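PDB 6QK4: membrane-bound lytic murein transglycosylase A from Burkholderia pseudomallei, which probably cleaves the glycosidic bond between N-acetylmuramic acid and N-acetylglucosamine in peptidoglycan, forming a 1,6-anhydro ring on the muramic acid product. Local coordinates for residues Tyr106-Leu111 with Ser172-Leu177; Leu299-Phe304 with Ala318-Gly323. All coordinates share one frame; numbering follows the deposited sequence.

Interaction 1: Tyr106-Leu111 with Ser172-Leu177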
# COMPACT_ATOMS: atom_id res chain seq x y z
N TYR A 106 -2.15 -1.75 -1.48
CA TYR A 106 -1.69 -1.60 -0.09
C TYR A 106 -1.44 -0.13 0.19
O TYR A 106 -1.52 0.74 -0.71
CB TYR A 106 -0.44 -2.43 0.19
CG TYR A 106 0.88 -2.08 -0.47
CD1 TYR A 106 1.06 -2.13 -1.86
CD2 TYR A 106 2.00 -1.77 0.34
CE1 TYR A 106 2.33 -1.88 -2.39
CE2 TYR A 106 3.25 -1.57 -0.19
CZ TYR A 106 3.39 -1.59 -1.57
OH TYR A 106 4.66 -1.39 -2.07
N TYR A 107 -1.21 0.17 1.47
CA TYR A 107 -1.05 1.55 1.92
C TYR A 107 -0.19 1.55 3.16
O TYR A 107 0.15 0.48 3.70
CB TYR A 107 -2.42 2.21 2.22
CG TYR A 107 -3.03 1.79 3.54
CD1 TYR A 107 -3.48 0.50 3.73
CD2 TYR A 107 -3.21 2.72 4.56
CE1 TYR A 107 -4.10 0.13 4.94
CE2 TYR A 107 -3.83 2.37 5.76
CZ TYR A 107 -4.26 1.08 5.93
OH TYR A 107 -4.89 0.75 7.10
N GLU A 108 0.17 2.75 3.59
CA GLU A 108 0.89 2.89 4.86
C GLU A 108 0.01 3.63 5.85
O GLU A 108 -0.36 4.78 5.61
CB GLU A 108 2.17 3.64 4.62
CG GLU A 108 2.87 3.96 5.94
CD GLU A 108 3.79 2.86 6.39
OE1 GLU A 108 3.51 1.67 6.07
OE2 GLU A 108 4.81 3.19 7.07
N PRO A 109 -0.41 3.01 6.97
CA PRO A 109 -1.23 3.74 7.94
C PRO A 109 -0.48 4.96 8.46
O PRO A 109 0.73 4.92 8.65
CB PRO A 109 -1.46 2.72 9.06
CG PRO A 109 -1.32 1.37 8.44
CD PRO A 109 -0.21 1.59 7.34
N LEU A 110 -1.22 6.05 8.66
CA LEU A 110 -0.60 7.26 9.19
C LEU A 110 -1.48 7.73 10.33
O LEU A 110 -2.64 8.11 10.12
CB LEU A 110 -0.45 8.34 8.11
CG LEU A 110 0.09 9.65 8.71
CD1 LEU A 110 1.31 10.12 8.00
CD2 LEU A 110 -1.02 10.66 8.61
N LEU A 111 -0.96 7.63 11.55
CA LEU A 111 -1.69 8.04 12.74
C LEU A 111 -1.06 9.31 13.31
O LEU A 111 0.01 9.73 12.92
CB LEU A 111 -1.69 6.93 13.80
CG LEU A 111 -2.48 5.68 13.35
CD1 LEU A 111 -1.68 4.80 12.43
CD2 LEU A 111 -2.86 4.87 14.63
N SER A 172 1.81 -2.59 10.95
CA SER A 172 2.90 -1.64 10.90
C SER A 172 2.41 -0.33 10.31
O SER A 172 1.40 -0.28 9.60
CB SER A 172 4.06 -2.22 10.08
OG SER A 172 3.69 -2.35 8.72
N GLY A 173 3.14 0.75 10.60
CA GLY A 173 2.75 2.04 10.05
C GLY A 173 3.57 3.14 10.69
O GLY A 173 4.61 2.88 11.30
N ARG A 174 3.11 4.37 10.54
CA ARG A 174 3.88 5.50 11.03
C ARG A 174 2.99 6.39 11.88
O ARG A 174 1.79 6.54 11.62
CB ARG A 174 4.52 6.27 9.86
CG ARG A 174 4.14 7.70 9.77
CD ARG A 174 4.50 8.28 8.42
NE ARG A 174 5.22 7.37 7.54
CZ ARG A 174 5.92 7.80 6.49
NH1 ARG A 174 5.97 9.11 6.24
NH2 ARG A 174 6.57 6.95 5.70
N VAL A 175 3.57 6.97 12.93
CA VAL A 175 2.84 7.83 13.85
C VAL A 175 3.48 9.22 13.81
O VAL A 175 4.66 9.37 14.16
CB VAL A 175 2.84 7.27 15.28
CG1 VAL A 175 1.98 8.17 16.18
CG2 VAL A 175 2.27 5.84 15.27
N VAL A 176 2.73 10.21 13.35
CA VAL A 176 3.19 11.59 13.37
C VAL A 176 2.98 12.11 14.78
O VAL A 176 1.84 12.16 15.24
CB VAL A 176 2.43 12.44 12.35
CG1 VAL A 176 2.83 13.89 12.49
CG2 VAL A 176 2.71 11.93 10.94
N LEU A 177 4.07 12.45 15.48
CA LEU A 177 3.98 12.84 16.89
C LEU A 177 3.88 14.35 17.05
O LEU A 177 4.35 15.11 16.20
CB LEU A 177 5.19 12.36 17.69
CG LEU A 177 5.43 10.85 17.74
CD1 LEU A 177 6.80 10.55 18.34
CD2 LEU A 177 4.33 10.18 18.54
O HOH W 1 2.83 -1.18 6.69
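The CD1 methyl of Leu110 is shared by two side chains of the neighbouring strand, lying 3.7 Å from Arg174 CD and also touching Val176 CG2. With CG anti to the backbone N (chi1 175°), Leu110 lays its CD1 branch across the aliphatic part of the arginine. The bent chain of Arg174 carries the guanidinium onward to the main-chain carbonyl oxygen of Asp257, which accepts from NH1. Glu108 turns its carboxylate over Gly173, with OE2 3.8 Å from Gly173 CA; a beta carbon on Gly173 would collide with Pro109 CB, so glycine suits the place. OE2 approaches the guanidinium at its edge, 4.2 Å from Arg174 NE, too far for a salt bridge, although the opposite charges may still attract. NE itself is buried without a hydrogen-bond partner. The other carboxylate oxygen, OE1, accepts a hydrogen bond from a water that lies next to Ser172. The Pro109 ring lays CD against the carbonyl oxygen of Ser172, CD to O 3.3 Å. On the face away from Leu110 and Arg174, Leu111 and Val175 both touch Val158. Arg174 bonds to both residues flanking Leu110: its N donates to Pro109 O (3.1 Å), and its O accepts from Leu111 N (3.0 Å). Val176 N to Leu111 O (2.8 Å) continues the alternation. This register is that of a parallel beta pair, here within the MltA-specific insert domain.

Interaction 2: Leu299-Phe304 with Ala318-Gly323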
# COMPACT_ATOMS: atom_id res chain seq x y z
N LEU A 299 -8.06 2.67 -14.88
CA LEU A 299 -6.89 3.19 -14.17
C LEU A 299 -5.68 2.74 -14.99
O LEU A 299 -5.37 1.55 -15.05
CB LEU A 299 -6.83 2.65 -12.74
CG LEU A 299 -5.57 3.08 -11.95
CD1 LEU A 299 -5.51 4.58 -11.87
CD2 LEU A 299 -5.88 2.52 -10.53
N ASN A 300 -5.09 3.68 -15.74
CA ASN A 300 -3.94 3.40 -16.59
C ASN A 300 -2.75 4.18 -16.05
O ASN A 300 -2.79 5.41 -15.99
CB ASN A 300 -4.24 3.85 -18.03
CG ASN A 300 -5.21 2.90 -18.73
OD1 ASN A 300 -4.81 1.84 -19.22
ND2 ASN A 300 -6.48 3.29 -18.81
N ARG A 301 -1.70 3.47 -15.59
CA ARG A 301 -0.73 4.18 -14.73
C ARG A 301 0.66 3.62 -15.00
O ARG A 301 0.85 2.40 -14.94
CB ARG A 301 -0.99 3.95 -13.21
CG ARG A 301 -1.67 5.04 -12.36
CD ARG A 301 -0.76 6.13 -12.13
NE ARG A 301 -1.08 7.16 -11.15
CZ ARG A 301 -1.56 8.37 -11.44
NH1 ARG A 301 -1.99 8.65 -12.67
NH2 ARG A 301 -1.66 9.27 -10.47
N LEU A 302 1.63 4.50 -15.29
CA LEU A 302 3.04 4.11 -15.30
C LEU A 302 3.53 4.07 -13.87
O LEU A 302 3.44 5.07 -13.15
CB LEU A 302 3.88 5.10 -16.11
CG LEU A 302 5.39 4.75 -16.18
CD1 LEU A 302 5.71 3.41 -16.86
CD2 LEU A 302 6.10 5.89 -16.87
N VAL A 303 4.00 2.90 -13.45
CA VAL A 303 4.46 2.67 -12.09
C VAL A 303 5.86 2.03 -12.16
O VAL A 303 6.38 1.66 -13.24
CB VAL A 303 3.49 1.76 -11.30
CG1 VAL A 303 2.05 2.41 -11.29
CG2 VAL A 303 3.36 0.38 -11.98
N PHE A 304 6.48 1.88 -10.98
CA PHE A 304 7.83 1.29 -10.92
C PHE A 304 7.82 0.16 -9.92
O PHE A 304 7.25 0.30 -8.84
CB PHE A 304 8.87 2.34 -10.52
CG PHE A 304 9.10 3.38 -11.58
CD1 PHE A 304 8.24 4.45 -11.67
CD2 PHE A 304 10.22 3.30 -12.43
CE1 PHE A 304 8.46 5.42 -12.68
CE2 PHE A 304 10.45 4.25 -13.44
CZ PHE A 304 9.52 5.30 -13.55
N ALA A 318 0.40 -7.59 -9.23
CA ALA A 318 0.98 -6.41 -8.59
C ALA A 318 0.18 -6.04 -7.35
O ALA A 318 -1.06 -6.20 -7.31
CB ALA A 318 1.04 -5.25 -9.59
N ASP A 319 0.89 -5.45 -6.36
CA ASP A 319 0.24 -4.72 -5.26
C ASP A 319 0.45 -3.21 -5.51
O ASP A 319 1.59 -2.74 -5.53
CB ASP A 319 0.85 -5.12 -3.91
CG ASP A 319 -0.18 -5.38 -2.82
OD1 ASP A 319 -1.41 -5.33 -3.02
OD2 ASP A 319 0.24 -5.63 -1.66
N TYR A 320 -0.63 -2.47 -5.73
CA TYR A 320 -0.54 -1.05 -6.07
C TYR A 320 -0.44 -0.21 -4.79
O TYR A 320 -1.33 -0.30 -3.92
CB TYR A 320 -1.82 -0.70 -6.84
CG TYR A 320 -1.94 0.65 -7.46
CD1 TYR A 320 -1.27 0.94 -8.65
CD2 TYR A 320 -2.70 1.61 -6.91
CE1 TYR A 320 -1.39 2.20 -9.23
CE2 TYR A 320 -2.89 2.86 -7.50
CZ TYR A 320 -2.22 3.15 -8.66
OH TYR A 320 -2.36 4.39 -9.23
N PHE A 321 0.62 0.60 -4.66
CA PHE A 321 0.78 1.41 -3.45
C PHE A 321 -0.08 2.65 -3.55
O PHE A 321 0.23 3.56 -4.33
CB PHE A 321 2.25 1.76 -3.21
CG PHE A 321 2.47 2.59 -2.00
CD1 PHE A 321 2.15 2.09 -0.75
CD2 PHE A 321 2.99 3.87 -2.10
CE1 PHE A 321 2.36 2.87 0.39
CE2 PHE A 321 3.21 4.65 -1.00
CZ PHE A 321 2.93 4.13 0.29
N TRP A 322 -1.16 2.70 -2.76
CA TRP A 322 -2.07 3.84 -2.78
C TRP A 322 -1.57 5.05 -2.01
O TRP A 322 -2.04 6.16 -2.29
CB TRP A 322 -3.46 3.41 -2.25
CG TRP A 322 -4.27 2.75 -3.27
CD1 TRP A 322 -4.42 1.40 -3.46
CD2 TRP A 322 -4.99 3.39 -4.33
NE1 TRP A 322 -5.23 1.17 -4.52
CE2 TRP A 322 -5.59 2.36 -5.09
CE3 TRP A 322 -5.19 4.72 -4.70
CZ2 TRP A 322 -6.41 2.62 -6.19
CZ3 TRP A 322 -5.99 4.98 -5.81
CH2 TRP A 322 -6.60 3.93 -6.53
N GLY A 323 -0.56 4.92 -1.11
CA GLY A 323 -0.14 6.10 -0.41
C GLY A 323 -0.34 5.97 1.10
O GLY A 323 -0.44 4.85 1.62
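Tyr320 reaches across to three residues of 299-304 and gives the largest share of the contact. No hydrogen bond joins the segments, whose axes come no closer than 9.2 Å and run at 99° to each other; strand 272-274 pairs with both strands that contain them. The apolar contacts come first. Leu299 and Tyr320 meet tip to tip, CD2 lying 4.2 Å from CZ, and the same methyl touches Trp322 CH2. Val303 crosses the tyrosine at about a right angle and brings CG1 to 4.0 Å from Tyr320 CE1. Within 318-323, Tyr320 CE2 sits 3.6 Å above the centre of the Trp322 ring. A second kind of contact joins hydrocarbon to hydroxyl: Arg301 CG comes to 3.3 Å from Tyr320 OH, near the plane of the ring at its edge. With CG anti to the backbone N (chi1 -173°), Tyr320 extends to put this hydroxyl among the tips from 299-304. The polar partners lie outside the two segments: Tyr320 OH bonds to Glu270 OE1, while Arg301 NE makes a weak bond to Glu270 O. The chemistry thus implies cohesion by shape and burial of hydrocarbon; tyrosine suits a buried place where its ring packs against hydrocarbon and its hydroxyl bonds to the carboxylate of Glu270.

Strand 101-114 connects the two contacts, whose centres lie 19 Å apart. Its early part pairs in parallel with strand 317-324: Tyr106 O lies 2.9 Å from Trp322 N, and Glu108 N 2.9 Å from Gly323 O, both probable hydrogen bonds. Beyond Pro109 it instead pairs with strand 173-177. Interaction 1 thus appears to lie where the chain passes from the barrel, probably of the double-psi type, to the insert domain, and interaction 2 is consistent with packing across that barrel's interior. In MltA relatives the glycan binds in the groove between the two domains; 106-111, passing between them, probably lies near such a groove. Tyr106 OH bonds to Asp307.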